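Long-range contacts in reticulocyte binding protein (Streptococcus agalactiae COH1, PDB 3FAW), which is a secreted, peptidoglycan-anchored pullulanase that probably hydrolyses alpha-1,6 linkages in pullulan and related alpha-glucans: residues V146-S152 / G183-L189; K329-T333 / S666-I670; G539-L544 / I730-V736; G620-G624 / T690-T694. One frame throughout, in Å; residues are numbered along the deposited sequence.

Contact 1 of 4, residues V146-S152 / G183-L189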
loop_
_atom_site.group_PDB
_atom_site.type_symbol
_atom_site.label_atom_id
_atom_site.label_comp_id
_atom_site.label_asym_id
_atom_site.label_seq_id
_atom_site.Cartn_x
_atom_site.Cartn_y
_atom_site.Cartn_z
ATOM N N VAL A 146 30.893 -1.155 15.318
ATOM C CA VAL A 146 29.905 -0.821 14.292
ATOM C C VAL A 146 30.593 -0.185 13.082
ATOM O O VAL A 146 31.348 0.769 13.240
ATOM C CB VAL A 146 28.827 0.151 14.835
ATOM C CG1 VAL A 146 27.855 0.554 13.733
ATOM C CG2 VAL A 146 28.077 -0.480 15.990
ATOM N N GLU A 147 30.337 -0.731 11.887
ATOM C CA GLU A 147 30.724 -0.096 10.619
ATOM C C GLU A 147 29.542 0.696 10.058
ATOM O O GLU A 147 28.515 0.114 9.712
ATOM C CB GLU A 147 31.145 -1.142 9.585
ATOM C CG GLU A 147 32.350 -1.975 9.973
ATOM C CD GLU A 147 32.702 -3.034 8.928
ATOM O OE1 GLU A 147 32.092 -3.039 7.836
ATOM O OE2 GLU A 147 33.597 -3.861 9.205
ATOM N N ALA A 148 29.703 2.014 9.956
ATOM C CA ALA A 148 28.618 2.916 9.563
ATOM C C ALA A 148 28.913 3.624 8.238
ATOM O O ALA A 148 30.057 3.966 7.948
ATOM C CB ALA A 148 28.373 3.941 10.658
ATOM N N SER A 149 27.861 3.843 7.453
ATOM C CA SER A 149 27.957 4.529 6.162
ATOM C C SER A 149 26.718 5.389 5.930
ATOM O O SER A 149 25.596 4.928 6.150
ATOM C CB SER A 149 28.101 3.518 5.022
ATOM O OG SER A 149 29.442 3.073 4.897
ATOM N N LEU A 150 26.933 6.630 5.493
ATOM C CA LEU A 150 25.852 7.564 5.148
ATOM C C LEU A 150 26.197 8.305 3.852
ATOM O O LEU A 150 27.265 8.913 3.749
ATOM C CB LEU A 150 25.639 8.590 6.266
ATOM C CG LEU A 150 24.506 9.600 6.028
ATOM C CD1 LEU A 150 23.145 8.946 6.277
ATOM C CD2 LEU A 150 24.674 10.843 6.887
ATOM N N TRP A 151 25.291 8.261 2.878
ATOM C CA TRP A 151 25.484 8.955 1.600
ATOM C C TRP A 151 25.015 10.409 1.716
ATOM O O TRP A 151 23.862 10.665 2.062
ATOM C CB TRP A 151 24.724 8.225 0.484
ATOM C CG TRP A 151 24.909 8.808 -0.885
ATOM C CD1 TRP A 151 25.917 8.536 -1.765
ATOM C CD2 TRP A 151 24.049 9.750 -1.538
ATOM N NE1 TRP A 151 25.740 9.258 -2.922
ATOM C CE2 TRP A 151 24.603 10.013 -2.807
ATOM C CE3 TRP A 151 22.868 10.406 -1.167
ATOM C CZ2 TRP A 151 24.014 10.902 -3.715
ATOM C CZ3 TRP A 151 22.281 11.286 -2.067
ATOM C CH2 TRP A 151 22.855 11.528 -3.328
ATOM N N SER A 152 25.911 11.355 1.436
ATOM C CA SER A 152 25.589 12.789 1.539
ATOM C C SER A 152 26.673 13.652 0.871
ATOM O O SER A 152 27.476 14.286 1.551
ATOM C CB SER A 152 25.413 13.195 3.010
ATOM O OG SER A 152 24.948 14.528 3.127
ATOM N N GLY A 183 30.947 10.465 -2.234
ATOM C CA GLY A 183 30.180 11.232 -1.251
ATOM C C GLY A 183 29.597 10.409 -0.114
ATOM O O GLY A 183 28.590 10.805 0.485
ATOM N N VAL A 184 30.230 9.274 0.190
ATOM C CA VAL A 184 29.769 8.381 1.258
ATOM C C VAL A 184 30.610 8.579 2.523
ATOM O O VAL A 184 31.809 8.304 2.533
ATOM C CB VAL A 184 29.823 6.893 0.829
ATOM C CG1 VAL A 184 29.385 5.982 1.976
ATOM C CG2 VAL A 184 28.958 6.658 -0.398
ATOM N N TRP A 185 29.966 9.057 3.583
ATOM C CA TRP A 185 30.634 9.310 4.855
ATOM C C TRP A 185 30.680 8.035 5.685
ATOM O O TRP A 185 29.670 7.356 5.830
ATOM C CB TRP A 185 29.907 10.411 5.617
ATOM C CG TRP A 185 29.938 11.710 4.898
ATOM C CD1 TRP A 185 29.099 12.115 3.896
ATOM C CD2 TRP A 185 30.866 12.778 5.104
ATOM N NE1 TRP A 185 29.447 13.373 3.473
ATOM C CE2 TRP A 185 30.527 13.804 4.196
ATOM C CE3 TRP A 185 31.952 12.969 5.966
ATOM C CZ2 TRP A 185 31.229 15.006 4.133
ATOM C CZ3 TRP A 185 32.652 14.164 5.898
ATOM C CH2 TRP A 185 32.288 15.167 4.989
ATOM N N GLN A 186 31.856 7.716 6.220
ATOM C CA GLN A 186 32.076 6.439 6.901
ATOM C C GLN A 186 32.896 6.554 8.188
ATOM O O GLN A 186 33.742 7.440 8.331
ATOM C CB GLN A 186 32.784 5.466 5.956
ATOM C CG GLN A 186 32.076 5.261 4.631
ATOM C CD GLN A 186 32.789 4.274 3.741
ATOM O OE1 GLN A 186 33.942 4.481 3.370
ATOM N NE2 GLN A 186 32.103 3.196 3.388
ATOM N N THR A 187 32.629 5.642 9.119
ATOM C CA THR A 187 33.482 5.439 10.289
ATOM C C THR A 187 33.325 4.025 10.848
ATOM O O THR A 187 32.468 3.259 10.403
ATOM C CB THR A 187 33.197 6.464 11.408
ATOM O OG1 THR A 187 34.216 6.366 12.410
ATOM C CG2 THR A 187 31.826 6.227 12.049
ATOM N N ILE A 188 34.179 3.694 11.812
ATOM C CA ILE A 188 34.067 2.457 12.579
ATOM C C ILE A 188 34.042 2.788 14.069
ATOM O O ILE A 188 35.003 3.352 14.603
ATOM C CB ILE A 188 35.239 1.500 12.297
ATOM C CG1 ILE A 188 35.216 1.042 10.837
ATOM C CG2 ILE A 188 35.173 0.287 13.226
ATOM C CD1 ILE A 188 36.379 0.146 10.467
ATOM N N LEU A 189 32.940 2.443 14.732
ATOM C CA LEU A 189 32.813 2.645 16.174
ATOM C C LEU A 189 33.507 1.491 16.896
ATOM O O LEU A 189 33.420 0.344 16.467
ATOM C CB LEU A 189 31.337 2.745 16.588
ATOM C CG LEU A 189 30.454 3.699 15.768
ATOM C CD1 LEU A 189 29.041 3.766 16.337
ATOM C CD2 LEU A 189 31.064 5.095 15.698
#

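Contact 2 of 4, residues K329-T333 / S666-I670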
loop_
_atom_site.group_PDB
_atom_site.type_symbol
_atom_site.label_atom_id
_atom_site.label_comp_id
_atom_site.label_asym_id
_atom_site.label_seq_id
_atom_site.Cartn_x
_atom_site.Cartn_y
_atom_site.Cartn_z
ATOM N N LYS A 329 -0.386 2.721 24.714
ATOM C CA LYS A 329 -1.099 1.587 24.116
ATOM C C LYS A 329 -2.579 1.552 24.518
ATOM O O LYS A 329 -3.281 0.583 24.223
ATOM C CB LYS A 329 -0.423 0.267 24.508
ATOM C CG LYS A 329 0.967 0.088 23.923
ATOM C CD LYS A 329 1.566 -1.245 24.323
ATOM C CE LYS A 329 2.912 -1.485 23.654
ATOM N NZ LYS A 329 2.785 -1.560 22.178
ATOM N N SER A 330 -3.052 2.614 25.164
ATOM C CA SER A 330 -4.409 2.648 25.702
ATOM C C SER A 330 -5.472 2.572 24.610
ATOM O O SER A 330 -5.305 3.121 23.520
ATOM C CB SER A 330 -4.627 3.902 26.562
ATOM O OG SER A 330 -4.619 5.081 25.774
ATOM N N ARG A 331 -6.560 1.875 24.926
ATOM C CA ARG A 331 -7.721 1.786 24.054
ATOM C C ARG A 331 -8.498 3.102 24.063
ATOM O O ARG A 331 -8.766 3.669 25.125
ATOM C CB ARG A 331 -8.632 0.646 24.511
ATOM C CG ARG A 331 -9.871 0.443 23.650
ATOM C CD ARG A 331 -10.785 -0.633 24.218
ATOM N NE ARG A 331 -10.219 -1.974 24.047
ATOM C CZ ARG A 331 -9.792 -2.778 25.023
ATOM N NH1 ARG A 331 -9.850 -2.418 26.302
ATOM N NH2 ARG A 331 -9.305 -3.973 24.709
ATOM N N SER A 332 -8.841 3.583 22.872
ATOM C CA SER A 332 -9.720 4.734 22.714
ATOM C C SER A 332 -11.144 4.196 22.592
ATOM O O SER A 332 -11.507 3.587 21.581
ATOM C CB SER A 332 -9.330 5.558 21.479
ATOM O OG SER A 332 -9.003 4.727 20.374
ATOM N N THR A 333 -11.939 4.424 23.633
ATOM C CA THR A 333 -13.240 3.767 23.788
ATOM C C THR A 333 -14.411 4.625 23.308
ATOM O O THR A 333 -15.474 4.094 22.977
ATOM C CB THR A 333 -13.474 3.381 25.252
ATOM O OG1 THR A 333 -13.435 4.561 26.065
ATOM C CG2 THR A 333 -12.402 2.406 25.721
ATOM N N SER A 666 -9.460 7.493 13.454
ATOM C CA SER A 666 -10.626 7.144 14.261
ATOM C C SER A 666 -10.216 6.259 15.429
ATOM O O SER A 666 -9.143 5.649 15.417
ATOM C CB SER A 666 -11.678 6.416 13.418
ATOM O OG SER A 666 -12.287 7.283 12.477
ATOM N N SER A 667 -11.091 6.182 16.428
ATOM C CA SER A 667 -10.814 5.433 17.651
ATOM C C SER A 667 -10.835 3.925 17.433
ATOM O O SER A 667 -11.271 3.436 16.386
ATOM C CB SER A 667 -11.840 5.788 18.724
ATOM O OG SER A 667 -13.132 5.350 18.340
ATOM N N ASP A 668 -10.367 3.196 18.443
ATOM C CA ASP A 668 -10.498 1.740 18.471
ATOM C C ASP A 668 -11.957 1.305 18.466
ATOM O O ASP A 668 -12.283 0.256 17.914
ATOM C CB ASP A 668 -9.797 1.153 19.694
ATOM C CG ASP A 668 -8.291 1.254 19.603
ATOM O OD1 ASP A 668 -7.733 0.934 18.533
ATOM O OD2 ASP A 668 -7.667 1.657 20.602
ATOM N N ALA A 669 -12.828 2.108 19.081
ATOM C CA ALA A 669 -14.277 1.855 19.054
ATOM C C ALA A 669 -14.797 1.739 17.615
ATOM O O ALA A 669 -15.615 0.869 17.308
ATOM C CB ALA A 669 -15.016 2.961 19.792
ATOM N N ILE A 670 -14.312 2.621 16.742
ATOM C CA ILE A 670 -14.649 2.589 15.321
ATOM C C ILE A 670 -13.916 1.468 14.586
ATOM O O ILE A 670 -14.519 0.748 13.794
ATOM C CB ILE A 670 -14.298 3.936 14.631
ATOM C CG1 ILE A 670 -15.284 5.030 15.050
ATOM C CG2 ILE A 670 -14.292 3.780 13.108
ATOM C CD1 ILE A 670 -16.673 4.871 14.447
#

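Contact 3 of 4, residues G539-L544 / I730-V736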
loop_
_atom_site.group_PDB
_atom_site.type_symbol
_atom_site.label_atom_id
_atom_site.label_comp_id
_atom_site.label_asym_id
_atom_site.label_seq_id
_atom_site.Cartn_x
_atom_site.Cartn_y
_atom_site.Cartn_z
ATOM N N GLY A 539 -29.392 -2.378 -6.116
ATOM C CA GLY A 539 -30.606 -1.939 -6.816
ATOM C C GLY A 539 -30.440 -1.039 -8.033
ATOM O O GLY A 539 -31.422 -0.493 -8.526
ATOM N N GLY A 540 -29.213 -0.887 -8.527
ATOM C CA GLY A 540 -28.960 -0.081 -9.728
ATOM C C GLY A 540 -28.567 -0.944 -10.918
ATOM O O GLY A 540 -27.471 -1.507 -10.925
ATOM N N PRO A 541 -29.449 -1.060 -11.935
ATOM C CA PRO A 541 -29.137 -1.899 -13.100
ATOM C C PRO A 541 -27.833 -1.524 -13.818
ATOM O O PRO A 541 -27.573 -0.349 -14.063
ATOM C CB PRO A 541 -30.345 -1.683 -14.019
ATOM C CG PRO A 541 -31.440 -1.273 -13.119
ATOM C CD PRO A 541 -30.787 -0.452 -12.053
ATOM N N GLN A 542 -27.025 -2.529 -14.137
ATOM C CA GLN A 542 -25.748 -2.324 -14.823
ATOM C C GLN A 542 -25.739 -3.101 -16.133
ATOM O O GLN A 542 -26.411 -4.124 -16.252
ATOM C CB GLN A 542 -24.584 -2.791 -13.944
ATOM C CG GLN A 542 -24.511 -2.133 -12.562
ATOM C CD GLN A 542 -24.187 -0.648 -12.616
ATOM O OE1 GLN A 542 -24.961 0.186 -12.140
ATOM N NE2 GLN A 542 -23.044 -0.311 -13.200
ATOM N N SER A 543 -24.980 -2.616 -17.112
ATOM C CA SER A 543 -24.775 -3.351 -18.361
ATOM C C SER A 543 -24.126 -4.700 -18.042
ATOM O O SER A 543 -23.066 -4.750 -17.422
ATOM C CB SER A 543 -23.894 -2.554 -19.326
ATOM O OG SER A 543 -23.667 -3.272 -20.527
ATOM N N LEU A 544 -24.774 -5.786 -18.453
ATOM C CA LEU A 544 -24.321 -7.134 -18.094
ATOM C C LEU A 544 -23.046 -7.547 -18.828
ATOM O O LEU A 544 -22.292 -8.379 -18.332
ATOM C CB LEU A 544 -25.424 -8.163 -18.357
ATOM C CG LEU A 544 -26.760 -7.917 -17.643
ATOM C CD1 LEU A 544 -27.704 -9.065 -17.914
ATOM C CD2 LEU A 544 -26.567 -7.711 -16.141
ATOM N N ILE A 730 -34.140 -10.972 -19.626
ATOM C CA ILE A 730 -32.880 -10.263 -19.397
ATOM C C ILE A 730 -32.757 -9.039 -20.311
ATOM O O ILE A 730 -32.908 -9.148 -21.531
ATOM C CB ILE A 730 -31.669 -11.205 -19.621
ATOM C CG1 ILE A 730 -31.622 -12.282 -18.531
ATOM C CG2 ILE A 730 -30.359 -10.430 -19.640
ATOM C CD1 ILE A 730 -31.339 -11.741 -17.133
ATOM N N LYS A 731 -32.496 -7.877 -19.714
ATOM C CA LYS A 731 -32.345 -6.631 -20.468
ATOM C C LYS A 731 -30.870 -6.236 -20.530
ATOM O O LYS A 731 -30.040 -6.824 -19.832
ATOM C CB LYS A 731 -33.182 -5.515 -19.839
ATOM C CG LYS A 731 -34.664 -5.858 -19.641
ATOM C CD LYS A 731 -35.358 -6.231 -20.948
ATOM C CE LYS A 731 -36.830 -6.580 -20.736
ATOM N NZ LYS A 731 -37.551 -6.784 -22.030
ATOM N N GLU A 732 -30.547 -5.253 -21.372
ATOM C CA GLU A 732 -29.149 -4.842 -21.582
ATOM C C GLU A 732 -28.515 -4.351 -20.276
ATOM O O GLU A 732 -27.396 -4.739 -19.949
ATOM C CB GLU A 732 -29.027 -3.776 -22.678
ATOM C CG GLU A 732 -27.595 -3.576 -23.172
ATOM C CD GLU A 732 -27.493 -2.682 -24.400
ATOM O OE1 GLU A 732 -28.438 -1.912 -24.677
ATOM O OE2 GLU A 732 -26.451 -2.747 -25.089
ATOM N N LYS A 733 -29.240 -3.506 -19.544
ATOM C CA LYS A 733 -28.881 -3.152 -18.169
ATOM C C LYS A 733 -29.806 -3.914 -17.232
ATOM O O LYS A 733 -31.028 -3.815 -17.355
ATOM C CB LYS A 733 -29.023 -1.648 -17.930
ATOM C CG LYS A 733 -28.043 -0.793 -18.720
ATOM C CD LYS A 733 -28.188 0.675 -18.355
ATOM C CE LYS A 733 -27.131 1.528 -19.027
ATOM N NZ LYS A 733 -27.239 2.958 -18.620
ATOM N N ASP A 734 -29.244 -4.688 -16.308
ATOM C CA ASP A 734 -30.076 -5.518 -15.431
ATOM C C ASP A 734 -29.448 -5.759 -14.056
ATOM O O ASP A 734 -28.352 -5.264 -13.769
ATOM C CB ASP A 734 -30.398 -6.850 -16.126
ATOM C CG ASP A 734 -31.850 -7.262 -15.956
ATOM O OD1 ASP A 734 -32.385 -7.086 -14.841
ATOM O OD2 ASP A 734 -32.450 -7.768 -16.936
ATOM N N LEU A 735 -30.178 -6.494 -13.210
ATOM C CA LEU A 735 -29.771 -6.811 -11.832
ATOM C C LEU A 735 -29.622 -8.315 -11.581
ATOM O O LEU A 735 -29.428 -8.741 -10.444
ATOM C CB LEU A 735 -30.798 -6.249 -10.842
ATOM C CG LEU A 735 -30.963 -4.730 -10.795
ATOM C CD1 LEU A 735 -32.198 -4.363 -9.992
ATOM C CD2 LEU A 735 -29.725 -4.069 -10.212
ATOM N N VAL A 736 -29.724 -9.117 -12.637
ATOM C CA VAL A 736 -29.453 -10.555 -12.543
ATOM C C VAL A 736 -28.400 -10.927 -13.582
ATOM O O VAL A 736 -28.377 -10.367 -14.679
ATOM C CB VAL A 736 -30.740 -11.411 -12.730
ATOM C CG1 VAL A 736 -31.504 -10.974 -13.952
ATOM C CG2 VAL A 736 -30.397 -12.911 -12.809
HETATM O O HOH W 1 -24.990 -5.419 -21.607
#

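Contact 4 of 4, residues G620-G624 / T690-T694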
loop_
_atom_site.group_PDB
_atom_site.type_symbol
_atom_site.label_atom_id
_atom_site.label_comp_id
_atom_site.label_asym_id
_atom_site.label_seq_id
_atom_site.Cartn_x
_atom_site.Cartn_y
_atom_site.Cartn_z
ATOM N N GLY A 620 -13.012 -8.185 7.810
ATOM C CA GLY A 620 -14.356 -7.856 8.266
ATOM C C GLY A 620 -15.407 -7.927 7.171
ATOM O O GLY A 620 -16.607 -7.946 7.456
ATOM N N GLN A 621 -14.961 -7.951 5.915
ATOM C CA GLN A 621 -15.862 -8.114 4.773
ATOM C C GLN A 621 -16.586 -9.459 4.856
ATOM O O GLN A 621 -17.705 -9.597 4.364
ATOM C CB GLN A 621 -15.080 -7.998 3.458
ATOM C CG GLN A 621 -15.929 -7.923 2.186
ATOM C CD GLN A 621 -15.074 -7.831 0.929
ATOM O OE1 GLN A 621 -14.022 -7.191 0.925
ATOM N NE2 GLN A 621 -15.520 -8.481 -0.144
ATOM N N GLU A 622 -15.940 -10.441 5.483
ATOM C CA GLU A 622 -16.527 -11.771 5.664
ATOM C C GLU A 622 -17.735 -11.811 6.612
ATOM O O GLU A 622 -18.576 -12.686 6.466
ATOM C CB GLU A 622 -15.467 -12.799 6.111
ATOM C CG GLU A 622 -14.990 -12.700 7.568
ATOM C CD GLU A 622 -13.809 -11.759 7.763
ATOM O OE1 GLU A 622 -13.661 -10.783 6.987
ATOM O OE2 GLU A 622 -13.027 -11.997 8.710
ATOM N N TYR A 623 -17.823 -10.881 7.568
ATOM C CA TYR A 623 -18.938 -10.873 8.529
ATOM C C TYR A 623 -19.864 -9.654 8.438
ATOM O O TYR A 623 -20.938 -9.665 9.031
ATOM C CB TYR A 623 -18.432 -11.073 9.980
ATOM C CG TYR A 623 -17.813 -9.858 10.651
ATOM C CD1 TYR A 623 -18.607 -8.882 11.251
ATOM C CD2 TYR A 623 -16.432 -9.698 10.712
ATOM C CE1 TYR A 623 -18.046 -7.777 11.870
ATOM C CE2 TYR A 623 -15.860 -8.591 11.334
ATOM C CZ TYR A 623 -16.668 -7.635 11.905
ATOM O OH TYR A 623 -16.093 -6.538 12.515
ATOM N N GLY A 624 -19.466 -8.617 7.705
ATOM C CA GLY A 624 -20.280 -7.398 7.589
ATOM C C GLY A 624 -19.859 -6.303 8.557
ATOM O O GLY A 624 -20.695 -5.665 9.205
ATOM N N THR A 690 -23.187 -15.071 7.518
ATOM C CA THR A 690 -22.470 -14.404 6.438
ATOM C C THR A 690 -20.992 -14.813 6.392
ATOM O O THR A 690 -20.441 -15.007 5.310
ATOM C CB THR A 690 -22.595 -12.870 6.558
ATOM O OG1 THR A 690 -23.960 -12.487 6.353
ATOM C CG2 THR A 690 -21.717 -12.160 5.535
ATOM N N GLN A 691 -20.362 -14.964 7.556
ATOM C CA GLN A 691 -18.946 -15.339 7.607
ATOM C C GLN A 691 -18.738 -16.806 7.206
ATOM O O GLN A 691 -17.752 -17.133 6.532
ATOM C CB GLN A 691 -18.318 -14.985 8.973
ATOM C CG GLN A 691 -18.140 -16.122 9.959
ATOM C CD GLN A 691 -16.912 -16.972 9.680
ATOM O OE1 GLN A 691 -15.808 -16.460 9.487
ATOM N NE2 GLN A 691 -17.098 -18.278 9.681
ATOM N N ALA A 692 -19.669 -17.676 7.605
ATOM C CA ALA A 692 -19.645 -19.080 7.194
ATOM C C ALA A 692 -19.908 -19.201 5.694
ATOM O O ALA A 692 -19.352 -20.070 5.026
ATOM C CB ALA A 692 -20.678 -19.893 7.989
ATOM N N TYR A 693 -20.756 -18.318 5.172
ATOM C CA TYR A 693 -21.017 -18.242 3.733
ATOM C C TYR A 693 -19.732 -17.869 2.978
ATOM O O TYR A 693 -19.370 -18.514 1.990
ATOM C CB TYR A 693 -22.128 -17.219 3.456
ATOM C CG TYR A 693 -22.884 -17.420 2.160
ATOM C CD1 TYR A 693 -23.875 -18.393 2.053
ATOM C CD2 TYR A 693 -22.637 -16.612 1.055
ATOM C CE1 TYR A 693 -24.586 -18.571 0.871
ATOM C CE2 TYR A 693 -23.344 -16.784 -0.134
ATOM C CZ TYR A 693 -24.315 -17.763 -0.220
ATOM O OH TYR A 693 -25.014 -17.931 -1.399
ATOM N N THR A 694 -19.039 -16.844 3.469
ATOM C CA THR A 694 -17.795 -16.366 2.859
ATOM C C THR A 694 -16.671 -17.406 2.944
ATOM O O THR A 694 -15.931 -17.598 1.978
ATOM C CB THR A 694 -17.337 -15.039 3.502
ATOM O OG1 THR A 694 -18.397 -14.080 3.413
ATOM C CG2 THR A 694 -16.099 -14.482 2.803
#

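Contact 1 of 4, residues V146-S152 / G183-L189
Strands V146-W151 and V184-L189 run antiparallel, their axes 4.5 Å apart at closest approach; V146-L189, A148-T187 and L150-W185 are hydrogen-bonded pairs, E147-I188, S149-Q186 and W151-V184 non-hydrogen-bonded ones. The shortest of the backbone bonds joins W185 N to L150 O at 2.7 Å, and just beyond the end of the first strand S152 N still reaches G183 O at 2.9 Å. The W185 indole ties the same end a second time. With CG anti to the carbonyl carbon (chi1 -63°), the ring brings NE1 to within 2.9 Å of S152 O; that oxygen lies in the indole plane, whereas NE1 stands above the S152 carbonyl plane, off its lone pairs. On the same face V146 CB rests on L189 CD1 at 3.9 Å. The face bearing S149 and Q186 is more polar: Q186 NE2 donates to S149 OG (3.1 Å, 163°), which lies in the plane of the amide. Beside them V184 CG2 meets W151 CD1 at the ring edge, 3.8 Å away, while W151 NE1 bonds to Y129 O. In this carbohydrate-binding module 48 domain, strand 136-139 continues the sheet beyond 146-151 and strand 170-179 beyond 184-189; A148, W185 and L189 pack on strand 157-164, and A148 and L150 touch Y205 of strand 202-209.

Contact 2 of 4, residues K329-T333 / S666-I670
The start of helix 668-671, N-capped by S667, is held by S332 from the long loop that follows strand 312-315 of the TIM barrel. S332 meets it with three groups. Its OG, set between the backbone N and the carbonyl carbon (chi1 42°), accepts from D668 N at 2.8 Å in a nearly straight bond of 170°. Its carbonyl oxygen takes A669 N at 3.2 Å, the donor approaching almost in line with the C=O bond. Its own N-H points back to D668 OD2, also 3.2 Å away, on the anti side of the carboxylate and 22° out of its plane. One serine thus occupies two N-H groups of the helix start and donates its own N-H to the D668 carboxylate. D668 OD2 also forms a salt bridge with R276, which should help to stabilise its negative charge. R331 offers only its aliphatic part to D668, its guanidinium being engaged by S280 O and D285. Both segments adjoin a calcium site: S332 touches N340, and D665, another ligand of that ion, directly precedes S666. At the outer side of the contact, A669 CB lies 3.4 Å from T333 O.

Contact 3 of 4, residues G539-L544 / I730-V736
L544, the first residue of helix 544-551, drives its side chain into the 730-736 segment. CG points away from the residue's own carbonyl carbon (chi1 -57°), which carries both methyls towards I730, D734 and V736. CD1 presses on I730 CG2 at 3.4 Å, tighter than usual for two carbons, while CD2 lies against V736 O at 3.5 Å and both methyls touch D734 CB. At the other end of the short pairing the roles are exchanged: L735 CD2 reaches back over the G540-P541 peptide, 3.4 Å from G540 C, and L735 CG sits near the proline ring. Between these two leucines Q542 and D734 form an antiparallel hydrogen-bonded pair, Q542 N to D734 O and D734 N to Q542 O, the latter 2.9 Å long with its donor well above the carbonyl plane. At the helix start L544 N donates to E732 O at 3.2 Å, nearly head-on to the carbonyl. A water that hydrogen-bonds to S543 OG also donates to E732 O, so this oxygen is gripped twice.

Behind this layer, the D734 carboxylate shapes the second segment. Its OD2 accepts from K731 N and its OD1 from L735 N, both at 2.8 Å and both on anti lone pairs, while R760 adds a salt bridge to OD1. The side chain of F536 lines L544 from outside the two segments. Segment 539-544 lies between barrel strands 513-516 and 566-568 in sequence, and 730-736 in the C-terminal domain, so main-chain pairing and leucine contacts join the two. The D734 carboxylate, buried but satisfied by two backbone N-H groups, is probably kept ionised by R760.

Contact 4 of 4, residues G620-G624 / T690-T694
E622 lays its CB against T694 CG2, 3.8 Å away, where the loop after strand 614-618 meets helix 685-703. Its carbonyl points at the preceding turn of that helix in a tight approach: E622 O lies 2.9 Å from Q691 CA, 3.3 Å from the T690 CG2 methyl and 3.1 Å from Q691 N, the last at a poor angle. T694 OG1 donates to T690 O at 2.9 Å and is also hydrogen-bonded to N605 ND2. Y623 adds a CB-to-CB contact with Q691 at 4.0 Å.

The E622 carboxylate swings away from the helix. A chi1 of 74° tucks CG in over the backbone and the chain bends at CG, so that OE1 turns back to accept G620 N at 2.8 Å, while OE2 bonds to the hydroxyls of Y271 in strand 269-273 and Y304 in helix 302-308, tying the loop across to the first barrel strand. G620 O takes both Y623 N and G624 N, and lies over one face of the Y623 ring toward its rim; Y623 OH bonds to D674 N. The loop thus leaves the eighth strand of a (beta/alpha)8 barrel to pack on a later helix beside helix 590-609.

How the contacts relate
Contact 1 stands apart, inside the carbohydrate-binding module, its centre about 64 Å from that of contact 3 on the opposite side of the chain's centre. It is a regular, largely buried strand pairing, whereas contact 3 uses only a brief version of the same pairing, partly exposed, to join the C-terminal domain to the catalytic part. Contacts 2 and 4 both involve loops that leave barrel strands, with nearest atoms about 8 Å apart. They differ in chemistry: contact 2 is polar and partly buried at a helix start, while contact 4 is buried and relies on van der Waals and CA-H...O contacts against a helix flank.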